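Local structure of photosystem II stability/assembly factor HCF136, chloroplastic (Cyanidioschyzon merolae, 5OJ3) at residues 118-123 against 421-426; 326-331 against 350-355; 122-127 against 413-418. The protein probably helps build photosystem II, being required for an early assembly intermediate that contains D2 and cytochrome b559. All coordinates share one frame; numbering follows the deposited sequence.

Contact 1 (118-123 against 421-426)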
loop_
_atom_site.group_PDB
_atom_site.type_symbol
_atom_site.label_atom_id
_atom_site.label_comp_id
_atom_site.label_asym_id
_atom_site.label_seq_id
_atom_site.Cartn_x
_atom_site.Cartn_y
_atom_site.Cartn_z
ATOM N N SER A 118 -14.344 1.408 13.694
ATOM C CA SER A 118 -13.998 0.812 12.409
ATOM C C SER A 118 -12.481 0.769 12.226
ATOM O O SER A 118 -11.743 1.534 12.848
ATOM C CB SER A 118 -14.659 1.612 11.289
ATOM O OG SER A 118 -13.997 1.451 10.060
ATOM N N VAL A 119 -12.009 -0.117 11.338
ATOM C CA VAL A 119 -10.571 -0.236 11.091
ATOM C C VAL A 119 -10.167 0.656 9.925
ATOM O O VAL A 119 -10.784 0.627 8.852
ATOM C CB VAL A 119 -10.126 -1.696 10.868
ATOM C CG1 VAL A 119 -10.918 -2.407 9.796
ATOM C CG2 VAL A 119 -8.613 -1.737 10.556
ATOM N N LEU A 120 -9.124 1.453 10.154
ATOM C CA LEU A 120 -8.663 2.472 9.219
ATOM C C LEU A 120 -7.878 1.844 8.074
ATOM O O LEU A 120 -7.024 0.979 8.297
ATOM C CB LEU A 120 -7.781 3.477 9.954
ATOM C CG LEU A 120 -8.312 3.991 11.289
ATOM C CD1 LEU A 120 -7.341 4.978 11.873
ATOM C CD2 LEU A 120 -9.667 4.632 11.130
ATOM N N PHE A 121 -8.168 2.273 6.844
ATOM C CA PHE A 121 -7.546 1.663 5.678
ATOM C C PHE A 121 -6.608 2.572 4.903
ATOM O O PHE A 121 -5.628 2.073 4.345
ATOM C CB PHE A 121 -8.616 1.125 4.725
ATOM C CG PHE A 121 -8.960 -0.301 4.988
ATOM C CD1 PHE A 121 -9.639 -0.665 6.136
ATOM C CD2 PHE A 121 -8.542 -1.292 4.115
ATOM C CE1 PHE A 121 -9.937 -1.988 6.388
ATOM C CE2 PHE A 121 -8.824 -2.614 4.369
ATOM C CZ PHE A 121 -9.530 -2.968 5.503
ATOM N N ASP A 122 -6.870 3.875 4.837
ATOM C CA ASP A 122 -5.954 4.763 4.135
ATOM C C ASP A 122 -6.199 6.204 4.555
ATOM O O ASP A 122 -7.268 6.562 5.055
ATOM C CB ASP A 122 -6.080 4.632 2.615
ATOM C CG ASP A 122 -4.868 5.181 1.885
ATOM O OD1 ASP A 122 -3.840 5.425 2.551
ATOM O OD2 ASP A 122 -4.944 5.380 0.654
ATOM N N ILE A 123 -5.176 7.024 4.333
ATOM C CA ILE A 123 -5.208 8.454 4.611
ATOM C C ILE A 123 -4.351 9.148 3.561
ATOM O O ILE A 123 -3.290 8.646 3.179
ATOM C CB ILE A 123 -4.727 8.750 6.050
ATOM C CG1 ILE A 123 -4.843 10.238 6.380
ATOM C CG2 ILE A 123 -3.307 8.241 6.271
ATOM C CD1 ILE A 123 -4.496 10.561 7.814
ATOM N N PHE A 421 1.690 8.534 9.841
ATOM C CA PHE A 421 0.521 7.983 10.503
ATOM C C PHE A 421 0.634 6.466 10.509
ATOM O O PHE A 421 1.324 5.872 9.676
ATOM C CB PHE A 421 -0.793 8.404 9.822
ATOM C CG PHE A 421 -1.072 9.887 9.877
ATOM C CD1 PHE A 421 -0.434 10.769 9.020
ATOM C CD2 PHE A 421 -1.982 10.392 10.792
ATOM C CE1 PHE A 421 -0.695 12.131 9.078
ATOM C CE2 PHE A 421 -2.251 11.748 10.852
ATOM C CZ PHE A 421 -1.606 12.618 9.995
ATOM N N VAL A 422 -0.047 5.842 11.467
ATOM C CA VAL A 422 -0.194 4.394 11.511
ATOM C C VAL A 422 -1.672 4.085 11.690
ATOM O O VAL A 422 -2.327 4.653 12.570
ATOM C CB VAL A 422 0.634 3.762 12.647
ATOM C CG1 VAL A 422 0.263 2.293 12.833
ATOM C CG2 VAL A 422 2.120 3.909 12.364
ATOM N N LEU A 423 -2.194 3.185 10.863
ATOM C CA LEU A 423 -3.611 2.865 10.850
ATOM C C LEU A 423 -3.807 1.447 11.365
ATOM O O LEU A 423 -3.070 0.530 10.987
ATOM C CB LEU A 423 -4.204 3.003 9.445
ATOM C CG LEU A 423 -3.975 4.336 8.730
ATOM C CD1 LEU A 423 -4.143 4.156 7.230
ATOM C CD2 LEU A 423 -4.875 5.441 9.264
ATOM N N GLY A 424 -4.800 1.267 12.231
ATOM C CA GLY A 424 -5.022 -0.008 12.878
ATOM C C GLY A 424 -6.500 -0.310 13.023
ATOM O O GLY A 424 -7.360 0.471 12.615
ATOM N N ALA A 425 -6.773 -1.474 13.606
ATOM C CA ALA A 425 -8.138 -1.892 13.870
ATOM C C ALA A 425 -8.676 -1.192 15.112
ATOM O O ALA A 425 -7.925 -0.626 15.912
ATOM C CB ALA A 425 -8.216 -3.411 14.039
ATOM N N ASP A 426 -10.001 -1.244 15.262
ATOM C CA ASP A 426 -10.711 -0.583 16.358
ATOM C C ASP A 426 -10.359 0.906 16.395
ATOM O O ASP A 426 -10.128 1.501 17.446
ATOM C CB ASP A 426 -10.399 -1.298 17.688
ATOM C CG ASP A 426 -11.195 -0.760 18.880
ATOM O OD1 ASP A 426 -10.850 0.292 19.459
ATOM O OD2 ASP A 426 -12.176 -1.431 19.262
#
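Asp-122 OD1 is gripped twice: by the N-H of its own neighbour Ile-123, a weak and bent bond, and by the ammonium of Lys-413 in a salt bridge. Across the two segments themselves a single hydrogen bond forms, from Leu-120 N to Gly-424 O at 3.2 Å. It is nearly straight (161° at the hydrogen), but the donor stands 33° above the carbonyl plane. This is a meeting of two blades of the seven-bladed propeller: 120-123 and 421-424 run roughly antiparallel, at 154°, yet belong to different sheets. A classic beta bulge, with Phe-121 and Asp-122 both opposite Val-136, breaks the usual alternation, so that Leu-120 and Ile-123 both turn to the neighbouring blade. Leu-423 points toward 118-123 and sits between them. Its CD2 lies against Leu-120 CB at 3.6 Å, the two leucines crossing at about a right angle, while its CD1 reaches the bulged backbone, 3.6 Å from Asp-122 CA. Ile-123, with CG1 anti to the backbone N, carries CD1 over the middle of the Phe-421 ring, a CH-pi contact 3.9 Å from the centroid. At the other end Val-119 CG2, anti to its own N, lies against the backbone of Ala-425, 3.4 Å from Ala-425 CA. Leu-429 touches Leu-120, Phe-421 and Leu-423 from the last strand of the chain. Segment 118-123 thus meets 421-426 mainly through apolar surface, while the Asp-122 carboxylate, reaching Lys-413 on the adjacent strand of the same blade, adds an ionic link between the two blades.

Contact 2 (326-331 against 350-355)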
loop_
_atom_site.group_PDB
_atom_site.type_symbol
_atom_site.label_atom_id
_atom_site.label_comp_id
_atom_site.label_asym_id
_atom_site.label_seq_id
_atom_site.Cartn_x
_atom_site.Cartn_y
_atom_site.Cartn_z
ATOM N N LYS A 326 15.687 2.639 -5.167
ATOM C CA LYS A 326 16.301 2.397 -3.870
ATOM C C LYS A 326 16.080 0.976 -3.365
ATOM O O LYS A 326 16.754 0.560 -2.412
ATOM C CB LYS A 326 15.775 3.411 -2.834
ATOM C CG LYS A 326 15.496 4.797 -3.429
ATOM C CD LYS A 326 14.819 5.760 -2.465
ATOM C CE LYS A 326 15.065 7.227 -2.863
ATOM N NZ LYS A 326 16.426 7.766 -2.616
ATOM N N GLY A 327 15.169 0.225 -3.980
ATOM C CA GLY A 327 15.071 -1.199 -3.749
ATOM C C GLY A 327 13.677 -1.623 -3.337
ATOM O O GLY A 327 12.747 -0.823 -3.244
ATOM N N ILE A 328 13.549 -2.924 -3.086
ATOM C CA ILE A 328 12.303 -3.561 -2.679
ATOM C C ILE A 328 12.500 -4.145 -1.289
ATOM O O ILE A 328 13.579 -4.659 -0.974
ATOM C CB ILE A 328 11.879 -4.674 -3.664
ATOM C CG1 ILE A 328 11.872 -4.158 -5.103
ATOM C CG2 ILE A 328 10.530 -5.252 -3.286
ATOM C CD1 ILE A 328 11.826 -5.264 -6.137
ATOM N N TRP A 329 11.462 -4.069 -0.463
ATOM C CA TRP A 329 11.407 -4.799 0.793
ATOM C C TRP A 329 10.343 -5.882 0.688
ATOM O O TRP A 329 9.373 -5.756 -0.065
ATOM C CB TRP A 329 11.092 -3.875 1.976
ATOM C CG TRP A 329 9.759 -3.189 1.884
ATOM C CD1 TRP A 329 9.512 -1.944 1.386
ATOM C CD2 TRP A 329 8.490 -3.713 2.300
ATOM N NE1 TRP A 329 8.170 -1.658 1.469
ATOM C CE2 TRP A 329 7.521 -2.729 2.024
ATOM C CE3 TRP A 329 8.079 -4.920 2.878
ATOM C CZ2 TRP A 329 6.168 -2.913 2.306
ATOM C CZ3 TRP A 329 6.736 -5.100 3.156
ATOM C CH2 TRP A 329 5.797 -4.103 2.870
ATOM N N GLU A 330 10.533 -6.954 1.448
ATOM C CA GLU A 330 9.567 -8.039 1.486
ATOM C C GLU A 330 9.412 -8.514 2.920
ATOM O O GLU A 330 10.329 -8.391 3.738
ATOM C CB GLU A 330 9.976 -9.213 0.586
ATOM C CG GLU A 330 11.165 -10.009 1.087
ATOM C CD GLU A 330 11.555 -11.119 0.132
ATOM O OE1 GLU A 330 10.960 -11.195 -0.963
ATOM O OE2 GLU A 330 12.460 -11.909 0.470
ATOM N N THR A 331 8.236 -9.052 3.215
ATOM C CA THR A 331 7.945 -9.635 4.512
ATOM C C THR A 331 7.588 -11.096 4.324
ATOM O O THR A 331 6.690 -11.427 3.544
ATOM C CB THR A 331 6.782 -8.914 5.192
ATOM O OG1 THR A 331 7.238 -7.679 5.758
ATOM C CG2 THR A 331 6.184 -9.793 6.276
ATOM N N GLU A 350 16.088 -12.292 -14.209
ATOM C CA GLU A 350 17.218 -12.889 -13.507
ATOM C C GLU A 350 16.993 -12.656 -12.015
ATOM O O GLU A 350 17.053 -11.514 -11.549
ATOM C CB GLU A 350 18.526 -12.258 -13.974
ATOM C CG GLU A 350 19.033 -12.695 -15.363
ATOM C CD GLU A 350 19.218 -14.197 -15.543
ATOM O OE1 GLU A 350 19.458 -14.909 -14.545
ATOM O OE2 GLU A 350 19.138 -14.661 -16.703
ATOM N N THR A 351 16.734 -13.738 -11.276
ATOM C CA THR A 351 16.132 -13.689 -9.940
ATOM C C THR A 351 16.728 -12.612 -9.034
ATOM O O THR A 351 17.939 -12.572 -8.802
ATOM C CB THR A 351 16.248 -15.063 -9.269
ATOM O OG1 THR A 351 17.609 -15.313 -8.901
ATOM C CG2 THR A 351 15.767 -16.160 -10.212
ATOM N N ILE A 352 15.851 -11.734 -8.548
ATOM C CA ILE A 352 16.197 -10.655 -7.625
ATOM C C ILE A 352 16.557 -11.223 -6.256
ATOM O O ILE A 352 15.759 -11.933 -5.633
ATOM C CB ILE A 352 15.043 -9.651 -7.514
ATOM C CG1 ILE A 352 14.504 -9.303 -8.904
ATOM C CG2 ILE A 352 15.492 -8.407 -6.763
ATOM C CD1 ILE A 352 13.508 -8.164 -8.907
ATOM N N ALA A 353 17.760 -10.909 -5.781
ATOM C CA ALA A 353 18.273 -11.447 -4.525
ATOM C C ALA A 353 17.993 -10.466 -3.390
ATOM O O ALA A 353 18.385 -9.297 -3.463
ATOM C CB ALA A 353 19.772 -11.724 -4.630
ATOM N N PHE A 354 17.313 -10.939 -2.346
ATOM C CA PHE A 354 17.073 -10.143 -1.150
ATOM C C PHE A 354 18.102 -10.492 -0.086
ATOM O O PHE A 354 18.469 -11.658 0.077
ATOM C CB PHE A 354 15.673 -10.363 -0.562
ATOM C CG PHE A 354 14.552 -9.831 -1.409
ATOM C CD1 PHE A 354 14.360 -10.266 -2.707
ATOM C CD2 PHE A 354 13.709 -8.854 -0.906
ATOM C CE1 PHE A 354 13.326 -9.767 -3.473
ATOM C CE2 PHE A 354 12.676 -8.347 -1.669
ATOM C CZ PHE A 354 12.485 -8.802 -2.953
ATOM N N ASP A 355 18.559 -9.478 0.640
ATOM C CA ASP A 355 19.454 -9.677 1.772
ATOM C C ASP A 355 18.604 -9.801 3.031
ATOM O O ASP A 355 17.975 -8.828 3.461
ATOM C CB ASP A 355 20.447 -8.523 1.888
ATOM C CG ASP A 355 21.413 -8.464 0.720
ATOM O OD1 ASP A 355 21.596 -9.497 0.042
ATOM O OD2 ASP A 355 21.985 -7.379 0.479
#
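Ile-352 is the first residue of 350-355 to touch 326-331. Its CD1 meets Ile-328 CD1 at 4.3 Å, a methyl-to-methyl contact, and the same side chain also rests on Val-344 and Thr-340. The carbonyl oxygen of Ile-352 lies in the plane of the Phe-354 ring, at its edge. Phe-354 then carries most of the contact. Its CG is anti to the carbonyl carbon (chi1 -69°), which turns the ring toward residues 328-330. Both segments belong to one blade of the beta-propeller, a four-stranded antiparallel sheet in which 328-332 is the second strand and 354-356 the outermost; strand 336-340 runs between them, so no hydrogen bond joins the two segments and they meet chiefly through side chains on one face of the sheet. Ile-328 approaches the ring obliquely, with CG2 4.1 Å from Phe-354 CZ. Trp-329, whose indole is directed to the other face and packs on strand 366-371 of the next blade, meets the ring edge with its carbonyl carbon. Glu-330 covers one face of the ring. Its CG occupies the crowded position between the backbone N and carbonyl carbon (chi1 71°), the chain beyond is extended, and the carboxylate lies flat on the ring, the planes 9° apart. Glu-330 OE1 sits over the ring centre, 3.3 Å above its plane, and Glu-330 CD is 3.3 Å from Phe-354 CD2. A negative charge stacked on an electron-rich face in a buried setting would be unfavourable, so the carboxylate may have a raised pKa. Ser-309 touches both Glu-330 and Phe-354, and the Glu-330 side chain also leans on Ile-314, of the strand that begins this blade.

Contact 3 (122-127 against 413-418)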
loop_
_atom_site.group_PDB
_atom_site.type_symbol
_atom_site.label_atom_id
_atom_site.label_comp_id
_atom_site.label_asym_id
_atom_site.label_seq_id
_atom_site.Cartn_x
_atom_site.Cartn_y
_atom_site.Cartn_z
ATOM N N ASP A 122 -6.870 3.875 4.837
ATOM C CA ASP A 122 -5.954 4.763 4.135
ATOM C C ASP A 122 -6.199 6.204 4.555
ATOM O O ASP A 122 -7.268 6.562 5.055
ATOM C CB ASP A 122 -6.080 4.632 2.615
ATOM C CG ASP A 122 -4.868 5.181 1.885
ATOM O OD1 ASP A 122 -3.840 5.425 2.551
ATOM O OD2 ASP A 122 -4.944 5.380 0.654
ATOM N N ILE A 123 -5.176 7.024 4.333
ATOM C CA ILE A 123 -5.208 8.454 4.611
ATOM C C ILE A 123 -4.351 9.148 3.561
ATOM O O ILE A 123 -3.290 8.646 3.179
ATOM C CB ILE A 123 -4.727 8.750 6.050
ATOM C CG1 ILE A 123 -4.843 10.238 6.380
ATOM C CG2 ILE A 123 -3.307 8.241 6.271
ATOM C CD1 ILE A 123 -4.496 10.561 7.814
ATOM N N ASP A 124 -4.821 10.297 3.076
ATOM C CA ASP A 124 -4.053 11.081 2.119
ATOM C C ASP A 124 -4.401 12.551 2.304
ATOM O O ASP A 124 -5.442 12.894 2.868
ATOM C CB ASP A 124 -4.318 10.631 0.674
ATOM C CG ASP A 124 -3.293 11.179 -0.310
ATOM O OD1 ASP A 124 -2.218 11.627 0.138
ATOM O OD2 ASP A 124 -3.557 11.158 -1.530
ATOM N N PHE A 125 -3.517 13.421 1.813
ATOM C CA PHE A 125 -3.623 14.852 2.056
ATOM C C PHE A 125 -3.628 15.624 0.745
ATOM O O PHE A 125 -2.889 15.295 -0.187
ATOM C CB PHE A 125 -2.474 15.339 2.947
ATOM C CG PHE A 125 -2.673 15.038 4.405
ATOM C CD1 PHE A 125 -3.375 15.911 5.217
ATOM C CD2 PHE A 125 -2.168 13.875 4.961
ATOM C CE1 PHE A 125 -3.568 15.633 6.557
ATOM C CE2 PHE A 125 -2.356 13.591 6.301
ATOM C CZ PHE A 125 -3.057 14.472 7.099
ATOM N N SER A 126 -4.477 16.650 0.688
ATOM C CA SER A 126 -4.525 17.557 -0.453
ATOM C C SER A 126 -3.178 18.230 -0.690
ATOM O O SER A 126 -2.452 18.559 0.252
ATOM C CB SER A 126 -5.607 18.613 -0.238
ATOM O OG SER A 126 -5.330 19.781 -0.991
ATOM N N GLN A 127 -2.846 18.435 -1.968
ATOM C CA GLN A 127 -1.601 19.099 -2.333
ATOM C C GLN A 127 -1.698 20.615 -2.215
ATOM O O GLN A 127 -0.678 21.280 -1.997
ATOM C CB GLN A 127 -1.202 18.727 -3.760
ATOM C CG GLN A 127 -0.281 17.529 -3.871
ATOM C CD GLN A 127 0.200 17.312 -5.291
ATOM O OE1 GLN A 127 -0.580 17.393 -6.241
ATOM N NE2 GLN A 127 1.492 17.045 -5.446
ATOM N N LYS A 413 2.316 4.967 6.858
ATOM C CA LYS A 413 2.370 5.869 5.710
ATOM C C LYS A 413 3.007 7.188 6.111
ATOM O O LYS A 413 2.530 7.853 7.034
ATOM C CB LYS A 413 0.966 6.102 5.150
ATOM C CG LYS A 413 0.916 6.760 3.793
ATOM C CD LYS A 413 -0.517 6.939 3.365
ATOM C CE LYS A 413 -0.600 7.234 1.885
ATOM N NZ LYS A 413 -1.829 6.610 1.316
ATOM N N PHE A 414 4.081 7.561 5.425
ATOM C CA PHE A 414 4.707 8.859 5.614
ATOM C C PHE A 414 4.324 9.806 4.484
ATOM O O PHE A 414 4.016 9.381 3.369
ATOM C CB PHE A 414 6.233 8.736 5.682
ATOM C CG PHE A 414 6.741 8.137 6.963
ATOM C CD1 PHE A 414 6.607 6.783 7.217
ATOM C CD2 PHE A 414 7.349 8.937 7.920
ATOM C CE1 PHE A 414 7.072 6.234 8.397
ATOM C CE2 PHE A 414 7.816 8.393 9.103
ATOM C CZ PHE A 414 7.677 7.039 9.341
ATOM N N PHE A 415 4.354 11.102 4.792
ATOM C CA PHE A 415 4.229 12.182 3.809
ATOM C C PHE A 415 5.417 13.100 4.061
ATOM O O PHE A 415 5.317 14.068 4.819
ATOM C CB PHE A 415 2.907 12.932 3.910
ATOM C CG PHE A 415 1.698 12.083 3.663
ATOM C CD1 PHE A 415 1.207 11.235 4.639
ATOM C CD2 PHE A 415 1.053 12.136 2.439
ATOM C CE1 PHE A 415 0.090 10.457 4.399
ATOM C CE2 PHE A 415 -0.061 11.360 2.194
ATOM C CZ PHE A 415 -0.546 10.521 3.177
ATOM N N GLY A 416 6.533 12.798 3.415
ATOM C CA GLY A 416 7.797 13.389 3.792
ATOM C C GLY A 416 8.284 12.765 5.087
ATOM O O GLY A 416 7.635 11.908 5.686
ATOM N N SER A 417 9.455 13.211 5.524
ATOM C CA SER A 417 10.065 12.634 6.715
ATOM C C SER A 417 9.509 13.207 8.013
ATOM O O SER A 417 9.936 12.772 9.089
ATOM C CB SER A 417 11.584 12.827 6.675
ATOM O OG SER A 417 11.946 14.131 7.090
ATOM N N GLN A 418 8.577 14.159 7.949
ATOM C CA GLN A 418 8.075 14.827 9.142
ATOM C C GLN A 418 6.571 14.695 9.337
ATOM O O GLN A 418 6.035 15.259 10.297
ATOM C CB GLN A 418 8.467 16.309 9.132
ATOM C CG GLN A 418 9.953 16.526 8.934
ATOM C CD GLN A 418 10.728 16.356 10.224
ATOM O OE1 GLN A 418 11.370 15.327 10.443
ATOM N NE2 GLN A 418 10.666 17.360 11.092
#
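The innermost strands of two adjacent propeller blades, 120-125 and 409-414, approach each other here, and the chain beyond Phe-414 brings Phe-415 up beside them. Two orientations set the contact: a lysine crossing an aspartate at about a right angle, and a phenylalanine ring standing perpendicular to another. Lys-413 leaves its strand with CG anti to the backbone N (chi1 -167°), runs extended past Ile-123 and bends at the last torsion. Its ammonium then lies between two acceptors of the other blade. One is Asp-122 OD1 at 2.6 Å, approached on the syn lone pair; the other is the backbone Ile-123 O at 3.1 Å, which the nitrogen meets from above the carbonyl plane. The remaining oxygen, Asp-122 OD2, accepts Val-173 N from the next blade, so this carboxylate links three blades. Ile-123 CG2 lies alongside the lysine methylenes, 4.2 Å from Lys-413 CD.

Phe-415 comes edge-on to the strand. Ile-123 O lies in the plane of its ring, 3.3 Å from Phe-415 CZ, so the same carbonyl faces the ammonium and a ring C-H edge. Phe-125 completes the grouping with a T-shaped pair: its edge meets the Phe-415 face, planes at 86° and centroids 5.4 Å apart, with CD2 over the ring centre. Asp-124 has CG anti to N, as Asp-122 does, and its OD2 accepts Phe-175 N, again in the next blade. Its carboxylate is tilted 21° from the Phe-415 ring plane, and OD1, which also takes a weak bond from Phe-125 N, lies at the ring edge 3.0 Å from Phe-415 CE2.

How the contacts relate
From the N terminus, strand 109-111 first joins the sheet that holds the C-terminal strands, and the chain then enters the next blade at 118-127. Contacts 1 and 3 start from this same strand, sharing Asp-122 and Ile-123, and close loops of nearly 300 residues onto neighbouring strands of the last blade, 420-424 and 409-414. They touch each other: Phe-421 N probably bonds to Lys-413 O, and the Phe-421 and Phe-125 rings pack. Contact 2 closes a short loop within a single blade, nested inside both long ones, its centre about 27 Å from that of contact 1 and across the propeller. Contacts 1 and 3 thus tie the ends of the ring together.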